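Local coordinates for protein signal transduction histidine kinase, LytS (Clostridium beijerinckii, PDB 5XSJ) that is probably the sensor part, a four-helix bundle, of a membrane histidine kinase that probably passes a phosphoryl group from ATP to a protein histidine in two-component signalling, at residues B[83-94]-B[110-121]. Residues are numbered along the deposited sequence; the frame is centred on the assembly and turned at random.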
loop_
_atom_site.group_PDB
_atom_site.type_symbol
_atom_site.label_atom_id
_atom_site.label_comp_id
_atom_site.label_asym_id
_atom_site.label_seq_id
_atom_site.Cartn_x
_atom_site.Cartn_y
_atom_site.Cartn_z
ATOM N N THR B 83 12.212 6.894 14.904
ATOM C CA THR B 83 11.390 7.011 13.711
ATOM C C THR B 83 11.016 8.475 13.489
ATOM O O THR B 83 10.973 8.945 12.354
ATOM C CB THR B 83 10.127 6.119 13.825
ATOM O OG1 THR B 83 10.539 4.770 14.060
ATOM C CG2 THR B 83 9.283 6.168 12.569
ATOM N N LEU B 84 10.761 9.207 14.570
ATOM C CA LEU B 84 10.504 10.640 14.439
ATOM C C LEU B 84 11.717 11.360 13.864
ATOM O O LEU B 84 11.572 12.218 12.988
ATOM C CB LEU B 84 10.121 11.264 15.784
ATOM C CG LEU B 84 9.653 12.726 15.644
ATOM C CD1 LEU B 84 8.316 12.788 14.915
ATOM C CD2 LEU B 84 9.552 13.433 16.991
ATOM N N ASP B 85 12.916 11.014 14.335
ATOM C CA ASP B 85 14.130 11.607 13.777
ATOM C C ASP B 85 14.210 11.349 12.266
ATOM O O ASP B 85 14.660 12.221 11.513
ATOM C CB ASP B 85 15.394 11.060 14.458
ATOM C CG ASP B 85 15.545 11.519 15.910
ATOM O OD1 ASP B 85 14.912 12.515 16.323
ATOM O OD2 ASP B 85 16.319 10.870 16.644
ATOM N N SER B 86 13.776 10.162 11.823
ATOM C CA SER B 86 13.782 9.848 10.386
ATOM C C SER B 86 12.798 10.721 9.622
ATOM O O SER B 86 13.062 11.158 8.514
ATOM C CB SER B 86 13.442 8.375 10.135
ATOM O OG SER B 86 14.463 7.517 10.604
ATOM N N TYR B 87 11.639 10.934 10.213
ATOM C CA TYR B 87 10.657 11.843 9.651
ATOM C C TYR B 87 11.210 13.253 9.559
ATOM O O TYR B 87 11.029 13.940 8.563
ATOM C CB TYR B 87 9.402 11.839 10.512
ATOM C CG TYR B 87 8.503 13.011 10.242
ATOM C CD1 TYR B 87 7.727 13.051 9.092
ATOM C CD2 TYR B 87 8.408 14.076 11.143
ATOM C CE1 TYR B 87 6.876 14.125 8.826
ATOM C CE2 TYR B 87 7.559 15.162 10.882
ATOM C CZ TYR B 87 6.786 15.178 9.724
ATOM O OH TYR B 87 5.935 16.246 9.450
ATOM N N ILE B 88 11.877 13.688 10.625
ATOM C CA ILE B 88 12.477 15.017 10.647
ATOM C C ILE B 88 13.488 15.152 9.512
ATOM O O ILE B 88 13.507 16.156 8.795
ATOM C CB ILE B 88 13.128 15.294 12.019
ATOM C CG1 ILE B 88 12.015 15.431 13.068
ATOM C CG2 ILE B 88 13.979 16.557 11.973
ATOM C CD1 ILE B 88 12.480 15.371 14.503
ATOM N N GLU B 89 14.275 14.106 9.301
ATOM C CA GLU B 89 15.307 14.139 8.275
ATOM C C GLU B 89 14.700 14.128 6.872
ATOM O O GLU B 89 15.143 14.873 6.003
ATOM C CB GLU B 89 16.260 12.959 8.460
ATOM C CG GLU B 89 17.462 12.966 7.553
ATOM C CD GLU B 89 18.190 11.629 7.557
ATOM O OE1 GLU B 89 19.206 11.503 6.842
ATOM O OE2 GLU B 89 17.732 10.689 8.258
ATOM N N SER B 90 13.688 13.289 6.651
ATOM C CA SER B 90 13.031 13.206 5.346
ATOM C C SER B 90 12.265 14.471 5.005
ATOM O O SER B 90 12.273 14.922 3.855
ATOM C CB SER B 90 12.071 12.014 5.294
ATOM O OG SER B 90 12.775 10.795 5.421
ATOM N N SER B 91 11.576 15.030 5.997
ATOM C CA SER B 91 10.805 16.241 5.769
ATOM C C SER B 91 11.716 17.457 5.582
ATOM O O SER B 91 11.417 18.350 4.797
ATOM C CB SER B 91 9.825 16.474 6.925
ATOM O OG SER B 91 10.474 16.359 8.179
ATOM N N LYS B 92 12.839 17.496 6.287
ATOM C CA LYS B 92 13.765 18.614 6.105
ATOM C C LYS B 92 14.436 18.544 4.738
ATOM O O LYS B 92 14.613 19.570 4.068
ATOM C CB LYS B 92 14.817 18.652 7.224
ATOM C CG LYS B 92 14.290 19.289 8.509
ATOM C CD LYS B 92 15.376 19.497 9.575
ATOM C CE LYS B 92 14.772 20.106 10.855
ATOM N NZ LYS B 92 15.718 20.175 12.011
ATOM N N ASN B 93 14.808 17.338 4.315
ATOM C CA ASN B 93 15.383 17.177 2.987
ATOM C C ASN B 93 14.394 17.586 1.902
ATOM O O ASN B 93 14.776 18.220 0.919
ATOM C CB ASN B 93 15.854 15.739 2.760
ATOM C CG ASN B 93 17.066 15.390 3.595
ATOM O OD1 ASN B 93 17.750 16.269 4.108
ATOM N ND2 ASN B 93 17.324 14.108 3.759
ATOM N N THR B 94 13.123 17.240 2.083
ATOM C CA THR B 94 12.091 17.653 1.133
ATOM C C THR B 94 11.987 19.178 1.098
ATOM O O THR B 94 11.978 19.770 0.032
ATOM C CB THR B 94 10.696 17.064 1.471
ATOM O OG1 THR B 94 10.771 15.637 1.559
ATOM C CG2 THR B 94 9.680 17.446 0.410
ATOM N N ASP B 110 11.776 11.494 -0.788
ATOM C CA ASP B 110 11.754 12.106 0.540
ATOM C C ASP B 110 10.353 12.522 0.934
ATOM O O ASP B 110 9.967 12.396 2.082
ATOM C CB ASP B 110 12.671 13.327 0.594
ATOM C CG ASP B 110 14.136 12.960 0.593
ATOM O OD1 ASP B 110 14.480 11.920 1.185
ATOM O OD2 ASP B 110 14.945 13.724 0.020
ATOM N N PHE B 111 9.605 13.038 -0.032
ATOM C CA PHE B 111 8.256 13.530 0.209
ATOM C C PHE B 111 7.356 12.369 0.617
ATOM O O PHE B 111 6.609 12.454 1.591
ATOM C CB PHE B 111 7.723 14.217 -1.053
ATOM C CG PHE B 111 6.513 15.069 -0.826
ATOM C CD1 PHE B 111 6.204 15.546 0.435
ATOM C CD2 PHE B 111 5.679 15.393 -1.888
ATOM C CE1 PHE B 111 5.084 16.349 0.641
ATOM C CE2 PHE B 111 4.571 16.192 -1.692
ATOM C CZ PHE B 111 4.269 16.669 -0.425
ATOM N N VAL B 112 7.443 11.289 -0.151
ATOM C CA VAL B 112 6.748 10.048 0.145
ATOM C C VAL B 112 7.196 9.437 1.470
ATOM O O VAL B 112 6.360 9.061 2.297
ATOM C CB VAL B 112 6.963 9.028 -0.995
ATOM C CG1 VAL B 112 6.552 7.634 -0.560
ATOM C CG2 VAL B 112 6.175 9.461 -2.215
ATOM N N ALA B 113 8.505 9.336 1.678
ATOM C CA ALA B 113 9.007 8.729 2.919
ATOM C C ALA B 113 8.510 9.483 4.153
ATOM O O ALA B 113 8.111 8.866 5.136
ATOM C CB ALA B 113 10.533 8.660 2.915
ATOM N N ALA B 114 8.489 10.810 4.092
ATOM C CA ALA B 114 7.977 11.605 5.212
ATOM C C ALA B 114 6.544 11.221 5.581
ATOM O O ALA B 114 6.222 11.089 6.759
ATOM C CB ALA B 114 8.061 13.090 4.887
ATOM N N LYS B 115 5.680 11.035 4.582
ATOM C CA LYS B 115 4.307 10.566 4.835
ATOM C C LYS B 115 4.301 9.184 5.454
ATOM O O LYS B 115 3.570 8.919 6.412
ATOM C CB LYS B 115 3.486 10.498 3.550
ATOM C CG LYS B 115 3.469 11.761 2.696
ATOM C CD LYS B 115 2.816 11.447 1.333
ATOM C CE LYS B 115 2.787 12.658 0.442
ATOM N NZ LYS B 115 2.115 13.771 1.176
ATOM N N ASN B 116 5.076 8.284 4.854
ATOM C CA ASN B 116 5.159 6.904 5.335
ATOM C C ASN B 116 5.687 6.869 6.749
ATOM O O ASN B 116 5.135 6.189 7.604
ATOM C CB ASN B 116 6.069 6.039 4.435
ATOM C CG ASN B 116 5.445 5.733 3.083
ATOM O OD1 ASN B 116 4.225 5.771 2.931
ATOM N ND2 ASN B 116 6.282 5.406 2.099
ATOM N N ILE B 117 6.772 7.597 6.996
ATOM C CA ILE B 117 7.383 7.548 8.312
ATOM C C ILE B 117 6.449 8.148 9.364
ATOM O O ILE B 117 6.353 7.637 10.475
ATOM C CB ILE B 117 8.734 8.267 8.337
ATOM C CG1 ILE B 117 9.724 7.566 7.402
ATOM C CG2 ILE B 117 9.290 8.295 9.756
ATOM C CD1 ILE B 117 11.031 8.336 7.217
ATOM N N ALA B 118 5.735 9.211 9.008
ATOM C CA ALA B 118 4.779 9.788 9.949
ATOM C C ALA B 118 3.730 8.739 10.323
ATOM O O ALA B 118 3.329 8.641 11.481
ATOM C CB ALA B 118 4.132 11.045 9.360
ATOM N N SER B 119 3.326 7.910 9.360
ATOM C CA SER B 119 2.338 6.870 9.656
ATOM C C SER B 119 2.912 5.820 10.584
ATOM O O SER B 119 2.193 5.313 11.432
ATOM C CB SER B 119 1.805 6.209 8.379
ATOM O OG SER B 119 2.744 5.292 7.834
ATOM N N TYR B 120 4.199 5.496 10.463
ATOM C CA TYR B 120 4.801 4.570 11.436
ATOM C C TYR B 120 4.709 5.151 12.847
ATOM O O TYR B 120 4.411 4.424 13.796
ATOM C CB TYR B 120 6.270 4.270 11.121
ATOM C CG TYR B 120 6.546 3.778 9.718
ATOM C CD1 TYR B 120 5.587 3.077 8.989
ATOM C CD2 TYR B 120 7.775 4.030 9.117
ATOM C CE1 TYR B 120 5.852 2.645 7.699
ATOM C CE2 TYR B 120 8.052 3.593 7.848
ATOM C CZ TYR B 120 7.096 2.912 7.137
ATOM O OH TYR B 120 7.402 2.497 5.872
ATOM N N CYS B 121 4.979 6.459 12.982
ATOM C CA CYS B 121 4.882 7.136 14.282
ATOM C C CYS B 121 3.473 6.973 14.891
ATOM O O CYS B 121 3.328 6.665 16.068
ATOM C CB CYS B 121 5.253 8.631 14.149
ATOM S SG CYS B 121 7.011 8.937 13.772
HETATM O O HOH W 1 13.575 9.970 2.919
#
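Two torsions of Ile-117 set its grip on helix 73-99: chi1 of -63° puts CG2 anti to the backbone N, and an extended chi2 carries CD1 outward to Ser-86 and Ser-90. CG2 lies 3.2 Å from Thr-83 O and also meets CB of Tyr-87, whereas CD1 stops 3.5 Å from Ser-90 OG, near CB of Ser-86. Ile-117 is thus a knob in the hole formed by Thr-83, Ser-86, Tyr-87 and Ser-90. Ser-90 returns the packing as a knob among Asp-110, Ala-113, Ala-114 and Ile-117. Small Ser-90, Ala-113 and Ala-114, with Ser-90 CB 4.2 Å from Ala-114 CB, accompany an axial separation of 8.1 Å between antiparallel segments inclined at 152°.

With CG of Tyr-87 anti to its own N (chi1 164°), the ring edge faces helix 104-133, and CD1 lies 3.4 Å from Ala-114 O, near the ring plane. Its hydroxyl bonds Ser-32 of helix 15-42 and its side chain packs on Tyr-51 and Val-55 of helix 45-67, so one residue links all four helices. Ser-91 OG lies over one ring face and bonds Tyr-87 O.

Nearer Asp-110, Thr-94 OG1 donates to Ser-90 O over 2.8 Å, while its CG2 packs 4.0 Å from CD1 of Phe-111. A water donates to Asp-110 OD1 and is also hydrogen-bonded to Ser-90 OG, each over 2.8 Å. At the other end, CG2 of Thr-83 touches CG2 of Ile-117, CB of Tyr-120 and SG of Cys-121. A chain of another protein packs on Thr-83, Ser-86, Ile-117 and Tyr-120; its backbone bonds Ser-86 OG and its acidic side chain Tyr-120 OH.

The chemistry is therefore mixed: methyl and aromatic packing joins the helices directly, Thr-83, Ser-91 and Thr-94 hydroxyls turn back to carbonyls of their own helix, and the Asp-110 carboxylate is tied across through water.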